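Local coordinates for C3-degrading proteinase (CppA protein) (Streptococcus pneumoniae, PDB 3E0R) that probably degrades complement component C3 as a proteinase, and contains two regions of the glyoxalase superfamily, at residues A18-L32 / F109-I121. Numbering follows the deposited sequence.
Sequences ANNRKLNETFYIETL and FEIFSPEDDLILI
Glu115 OE2 is gripped by two donors at the N-terminal approach to helix 21-31, the backbone N of Asn19, just ahead of the N-cap residue Asn20, and the side chain of Asn24, in a contact that packs this helix against the β-hairpin of strands 107-112 and 118-122 within the glyoxalase-related N-terminal region of CppA. Asn19 N donates to Glu115 OE2 over 2.7 Å, nearly straight (N-H...O 170°) but from above the carboxylate plane. Asn24 ND2 reaches the anti lone pair of Glu115 OE2 at 2.9 Å, with amide and carboxylate almost coplanar, 10° apart. A second N-H of Asn24 ND2 goes to Asn20 O at 2.7 Å, so both protons are used and the amide's flip is fixed. A water donates to Glu115 OE1 at 2.5 Å.

Beyond this, Phe27, its CG anti to the backbone N (chi1 178°), extends its ring to the hairpin. Ser113 CA sits over one face, 3.7 Å from the ring centroid of Phe27, and Pro114 CD lies over the same face: two CH-pi contacts. At the ring's edge, Phe27 CZ meets Ile111 CG2 at 3.5 Å. The type I turn Ser113-Asp116 is braced by Ser113 OG, which accepts from Glu115 N in an ST turn. Further along the chain, Leu32 CD2 packs 3.6 Å from Ile121 CD1.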
loop_
_atom_site.group_PDB
_atom_site.type_symbol
_atom_site.label_atom_id
_atom_site.label_comp_id
_atom_site.label_asym_id
_atom_site.label_seq_id
_atom_site.Cartn_x
_atom_site.Cartn_y
_atom_site.Cartn_z
ATOM N N ALA A 18 5.411 -8.888 5.510
ATOM C CA ALA A 18 5.305 -10.110 4.691
ATOM C C ALA A 18 5.904 -11.242 5.502
ATOM O O ALA A 18 6.916 -11.054 6.143
ATOM C CB ALA A 18 6.081 -9.960 3.399
ATOM N N ASN A 19 5.264 -12.410 5.488
ATOM C CA ASN A 19 5.785 -13.599 6.186
ATOM C C ASN A 19 6.770 -14.344 5.296
ATOM O O ASN A 19 7.966 -14.313 5.537
ATOM C CB ASN A 19 4.642 -14.523 6.661
ATOM C CG ASN A 19 5.143 -15.851 7.322
ATOM O OD1 ASN A 19 6.345 -16.098 7.477
ATOM N ND2 ASN A 19 4.195 -16.696 7.705
ATOM N N ASN A 20 6.269 -15.031 4.281
ATOM C CA ASN A 20 7.151 -15.697 3.338
ATOM C C ASN A 20 7.475 -14.760 2.193
ATOM O O ASN A 20 6.592 -14.329 1.479
ATOM C CB ASN A 20 6.532 -16.981 2.803
ATOM C CG ASN A 20 7.541 -17.821 2.064
ATOM O OD1 ASN A 20 8.057 -17.438 0.992
ATOM N ND2 ASN A 20 7.871 -18.958 2.658
ATOM N N ARG A 21 8.747 -14.443 2.037
ATOM C CA ARG A 21 9.199 -13.567 0.970
ATOM C C ARG A 21 8.867 -14.072 -0.426
ATOM O O ARG A 21 8.299 -13.341 -1.244
ATOM C CB ARG A 21 10.713 -13.372 1.042
ATOM C CG ARG A 21 11.123 -12.032 0.520
ATOM C CD ARG A 21 12.333 -12.121 -0.348
ATOM N NE ARG A 21 12.845 -10.779 -0.619
ATOM C CZ ARG A 21 13.561 -10.061 0.247
ATOM N NH1 ARG A 21 13.855 -10.526 1.460
ATOM N NH2 ARG A 21 13.999 -8.875 -0.104
ATOM N N LYS A 22 9.264 -15.295 -0.726
ATOM C CA LYS A 22 9.073 -15.816 -2.061
ATOM C C LYS A 22 7.579 -15.793 -2.404
ATOM O O LYS A 22 7.216 -15.428 -3.507
ATOM C CB LYS A 22 9.678 -17.220 -2.206
ATOM C CG LYS A 22 9.780 -17.675 -3.639
ATOM C CD LYS A 22 11.031 -17.108 -4.281
ATOM C CE LYS A 22 10.839 -16.768 -5.753
ATOM N NZ LYS A 22 11.903 -15.833 -6.261
ATOM N N LEU A 23 6.714 -16.164 -1.450
ATOM C CA LEU A 23 5.268 -16.095 -1.658
ATOM C C LEU A 23 4.826 -14.716 -2.096
ATOM O O LEU A 23 4.121 -14.555 -3.097
ATOM C CB LEU A 23 4.501 -16.433 -0.369
ATOM C CG LEU A 23 3.946 -17.820 -0.125
ATOM C CD1 LEU A 23 3.233 -17.871 1.231
ATOM C CD2 LEU A 23 3.017 -18.214 -1.275
ATOM N N ASN A 24 5.219 -13.724 -1.301
ATOM C CA ASN A 24 4.837 -12.326 -1.537
ATOM C C ASN A 24 5.436 -11.807 -2.856
ATOM O O ASN A 24 4.768 -11.111 -3.628
ATOM C CB ASN A 24 5.187 -11.457 -0.312
ATOM C CG ASN A 24 4.224 -11.662 0.855
ATOM O OD1 ASN A 24 3.318 -10.871 1.045
ATOM N ND2 ASN A 24 4.373 -12.770 1.595
ATOM N N GLU A 25 6.679 -12.182 -3.141
ATOM C CA GLU A 25 7.319 -11.831 -4.437
ATOM C C GLU A 25 6.532 -12.375 -5.616
ATOM O O GLU A 25 6.288 -11.689 -6.591
ATOM C CB GLU A 25 8.707 -12.452 -4.552
ATOM C CG GLU A 25 9.772 -11.924 -3.638
ATOM C CD GLU A 25 11.179 -12.414 -4.069
ATOM O OE1 GLU A 25 11.297 -13.527 -4.610
ATOM O OE2 GLU A 25 12.163 -11.671 -3.865
ATOM N N THR A 26 6.169 -13.652 -5.523
ATOM C CA THR A 26 5.429 -14.311 -6.578
ATOM C C THR A 26 4.134 -13.587 -6.879
ATOM O O THR A 26 3.680 -13.579 -8.016
ATOM C CB THR A 26 5.111 -15.771 -6.214
ATOM O OG1 THR A 26 6.298 -16.387 -5.714
ATOM C CG2 THR A 26 4.612 -16.543 -7.417
ATOM N N PHE A 27 3.551 -12.994 -5.843
ATOM C CA PHE A 27 2.239 -12.344 -5.925
ATOM C C PHE A 27 2.386 -10.963 -6.573
ATOM O O PHE A 27 1.767 -10.670 -7.601
ATOM C CB PHE A 27 1.598 -12.264 -4.503
ATOM C CG PHE A 27 0.279 -11.573 -4.465
ATOM C CD1 PHE A 27 -0.861 -12.188 -4.982
ATOM C CD2 PHE A 27 0.166 -10.310 -3.939
ATOM C CE1 PHE A 27 -2.080 -11.549 -4.968
ATOM C CE2 PHE A 27 -1.043 -9.656 -3.925
ATOM C CZ PHE A 27 -2.164 -10.261 -4.412
ATOM N N TYR A 28 3.264 -10.149 -6.002
ATOM C CA TYR A 28 3.334 -8.743 -6.394
ATOM C C TYR A 28 4.052 -8.538 -7.726
ATOM O O TYR A 28 3.657 -7.695 -8.551
ATOM C CB TYR A 28 3.981 -7.952 -5.293
ATOM C CG TYR A 28 3.043 -7.676 -4.162
ATOM C CD1 TYR A 28 2.053 -6.716 -4.290
ATOM C CD2 TYR A 28 3.191 -8.314 -2.919
ATOM C CE1 TYR A 28 1.171 -6.437 -3.221
ATOM C CE2 TYR A 28 2.313 -8.033 -1.833
ATOM C CZ TYR A 28 1.303 -7.109 -2.016
ATOM O OH TYR A 28 0.472 -6.820 -0.984
ATOM N N ILE A 29 5.047 -9.391 -7.957
ATOM C CA ILE A 29 5.859 -9.314 -9.159
ATOM C C ILE A 29 5.242 -10.181 -10.228
ATOM O O ILE A 29 4.837 -9.675 -11.264
ATOM C CB ILE A 29 7.353 -9.727 -8.911
ATOM C CG1 ILE A 29 8.019 -8.752 -7.948
ATOM C CG2 ILE A 29 8.136 -9.734 -10.213
ATOM C CD1 ILE A 29 9.223 -9.323 -7.276
ATOM N N GLU A 30 5.145 -11.485 -9.963
ATOM C CA GLU A 30 4.725 -12.403 -11.003
ATOM C C GLU A 30 3.252 -12.224 -11.290
ATOM O O GLU A 30 2.841 -12.148 -12.446
ATOM C CB GLU A 30 5.013 -13.878 -10.696
ATOM C CG GLU A 30 6.156 -14.158 -9.719
ATOM C CD GLU A 30 7.428 -14.707 -10.330
ATOM O OE1 GLU A 30 7.426 -15.923 -10.636
ATOM O OE2 GLU A 30 8.423 -13.933 -10.429
ATOM N N THR A 31 2.436 -12.160 -10.258
ATOM C CA THR A 31 0.994 -12.142 -10.494
ATOM C C THR A 31 0.598 -10.721 -10.923
ATOM O O THR A 31 0.073 -10.544 -12.042
ATOM C CB THR A 31 0.210 -12.746 -9.288
ATOM O OG1 THR A 31 0.736 -14.062 -9.026
ATOM C CG2 THR A 31 -1.315 -12.844 -9.557
ATOM N N LEU A 32 0.946 -9.714 -10.113
ATOM C CA LEU A 32 0.423 -8.367 -10.338
ATOM C C LEU A 32 1.169 -7.518 -11.356
ATOM O O LEU A 32 0.612 -6.566 -11.870
ATOM C CB LEU A 32 0.260 -7.608 -9.005
ATOM C CG LEU A 32 -0.817 -8.184 -8.040
ATOM C CD1 LEU A 32 -0.987 -7.259 -6.802
ATOM C CD2 LEU A 32 -2.133 -8.490 -8.762
ATOM N N PHE A 109 -10.067 -5.712 -10.863
ATOM C CA PHE A 109 -10.297 -6.875 -10.012
ATOM C C PHE A 109 -9.785 -6.695 -8.617
ATOM O O PHE A 109 -9.013 -5.801 -8.350
ATOM C CB PHE A 109 -9.757 -8.188 -10.661
ATOM C CG PHE A 109 -8.294 -8.249 -10.766
ATOM C CD1 PHE A 109 -7.550 -8.861 -9.763
ATOM C CD2 PHE A 109 -7.631 -7.674 -11.869
ATOM C CE1 PHE A 109 -6.174 -8.903 -9.830
ATOM C CE2 PHE A 109 -6.258 -7.701 -11.956
ATOM C CZ PHE A 109 -5.519 -8.328 -10.923
ATOM N N GLU A 110 -10.281 -7.556 -7.738
ATOM C CA GLU A 110 -9.740 -7.749 -6.420
ATOM C C GLU A 110 -9.111 -9.145 -6.287
ATOM O O GLU A 110 -9.509 -10.076 -6.914
ATOM C CB GLU A 110 -10.817 -7.594 -5.396
ATOM C CG GLU A 110 -11.124 -6.177 -5.057
ATOM C CD GLU A 110 -12.345 -6.075 -4.186
ATOM O OE1 GLU A 110 -13.228 -6.930 -4.351
ATOM O OE2 GLU A 110 -12.424 -5.159 -3.354
ATOM N N ILE A 111 -8.076 -9.211 -5.465
ATOM C CA ILE A 111 -7.341 -10.412 -5.166
ATOM C C ILE A 111 -6.743 -10.240 -3.745
ATOM O O ILE A 111 -6.416 -9.136 -3.365
ATOM C CB ILE A 111 -6.279 -10.623 -6.248
ATOM C CG1 ILE A 111 -5.752 -12.055 -6.220
ATOM C CG2 ILE A 111 -5.152 -9.620 -6.122
ATOM C CD1 ILE A 111 -4.948 -12.407 -7.445
ATOM N N PHE A 112 -6.650 -11.324 -2.970
ATOM C CA PHE A 112 -5.967 -11.347 -1.686
ATOM C C PHE A 112 -4.470 -11.734 -1.848
ATOM O O PHE A 112 -4.059 -12.608 -2.642
ATOM C CB PHE A 112 -6.660 -12.314 -0.710
ATOM C CG PHE A 112 -7.931 -11.747 -0.038
ATOM C CD1 PHE A 112 -7.852 -10.950 1.098
ATOM C CD2 PHE A 112 -9.202 -12.044 -0.520
ATOM C CE1 PHE A 112 -9.033 -10.437 1.717
ATOM C CE2 PHE A 112 -10.354 -11.533 0.105
ATOM C CZ PHE A 112 -10.264 -10.734 1.207
ATOM N N SER A 113 -3.649 -11.055 -1.078
ATOM C CA SER A 113 -2.243 -11.343 -1.028
ATOM C C SER A 113 -2.032 -12.500 -0.011
ATOM O O SER A 113 -2.932 -12.805 0.795
ATOM C CB SER A 113 -1.501 -10.090 -0.555
ATOM O OG SER A 113 -1.414 -10.117 0.855
ATOM N N PRO A 114 -0.828 -13.102 -0.017
ATOM C CA PRO A 114 -0.434 -14.126 0.953
ATOM C C PRO A 114 -0.644 -13.714 2.423
ATOM O O PRO A 114 -0.728 -14.594 3.273
ATOM C CB PRO A 114 1.066 -14.310 0.690
ATOM C CG PRO A 114 1.318 -13.776 -0.632
ATOM C CD PRO A 114 0.271 -12.781 -0.957
ATOM N N GLU A 115 -0.699 -12.406 2.730
ATOM C CA GLU A 115 -0.946 -11.964 4.123
ATOM C C GLU A 115 -2.384 -11.470 4.325
ATOM O O GLU A 115 -2.715 -10.827 5.345
ATOM C CB GLU A 115 0.046 -10.885 4.532
ATOM C CG GLU A 115 1.465 -11.151 4.179
ATOM C CD GLU A 115 2.041 -12.369 4.809
ATOM O OE1 GLU A 115 1.637 -12.783 5.945
ATOM O OE2 GLU A 115 2.948 -12.914 4.150
ATOM N N ASP A 116 -3.195 -11.756 3.302
ATOM C CA ASP A 116 -4.653 -11.507 3.237
ATOM C C ASP A 116 -4.963 -10.028 3.155
ATOM O O ASP A 116 -5.976 -9.559 3.648
ATOM C CB ASP A 116 -5.411 -12.124 4.424
ATOM C CG ASP A 116 -5.163 -13.584 4.571
ATOM O OD1 ASP A 116 -5.552 -14.336 3.644
ATOM O OD2 ASP A 116 -4.573 -13.964 5.618
ATOM N N ASP A 117 -4.071 -9.293 2.536
ATOM C CA ASP A 117 -4.325 -7.917 2.224
ATOM C C ASP A 117 -5.156 -7.948 0.958
ATOM O O ASP A 117 -4.842 -8.672 0.016
ATOM C CB ASP A 117 -2.993 -7.211 2.026
ATOM C CG ASP A 117 -2.203 -7.063 3.339
ATOM O OD1 ASP A 117 -2.866 -6.717 4.362
ATOM O OD2 ASP A 117 -0.922 -7.256 3.340
ATOM N N LEU A 118 -6.249 -7.189 0.943
ATOM C CA LEU A 118 -7.120 -7.093 -0.234
ATOM C C LEU A 118 -6.633 -5.970 -1.117
ATOM O O LEU A 118 -6.487 -4.832 -0.670
ATOM C CB LEU A 118 -8.559 -6.843 0.206
ATOM C CG LEU A 118 -9.712 -6.850 -0.802
ATOM C CD1 LEU A 118 -9.810 -8.102 -1.708
ATOM C CD2 LEU A 118 -10.975 -6.739 -0.019
ATOM N N ILE A 119 -6.371 -6.311 -2.382
ATOM C CA ILE A 119 -5.819 -5.386 -3.373
ATOM C C ILE A 119 -6.839 -5.213 -4.467
ATOM O O ILE A 119 -7.397 -6.193 -4.938
ATOM C CB ILE A 119 -4.458 -5.870 -4.008
ATOM C CG1 ILE A 119 -3.250 -5.896 -3.039
ATOM C CG2 ILE A 119 -3.976 -4.876 -5.078
ATOM C CD1 ILE A 119 -3.387 -6.548 -1.709
ATOM N N LEU A 120 -7.118 -3.959 -4.817
ATOM C CA LEU A 120 -7.931 -3.601 -5.954
ATOM C C LEU A 120 -7.000 -3.082 -7.029
ATOM O O LEU A 120 -6.247 -2.157 -6.780
ATOM C CB LEU A 120 -8.968 -2.514 -5.586
ATOM C CG LEU A 120 -9.796 -1.890 -6.755
ATOM C CD1 LEU A 120 -10.712 -2.965 -7.413
ATOM C CD2 LEU A 120 -10.615 -0.729 -6.334
ATOM N N ILE A 121 -7.021 -3.699 -8.211
ATOM C CA ILE A 121 -6.305 -3.168 -9.380
ATOM C C ILE A 121 -7.318 -2.686 -10.394
ATOM O O ILE A 121 -8.168 -3.461 -10.825
ATOM C CB ILE A 121 -5.394 -4.210 -10.068
ATOM C CG1 ILE A 121 -4.513 -4.892 -9.012
ATOM C CG2 ILE A 121 -4.521 -3.542 -11.187
ATOM C CD1 ILE A 121 -3.046 -5.032 -9.472
HETATM O O HOH W 1 1.308 -15.018 6.925
#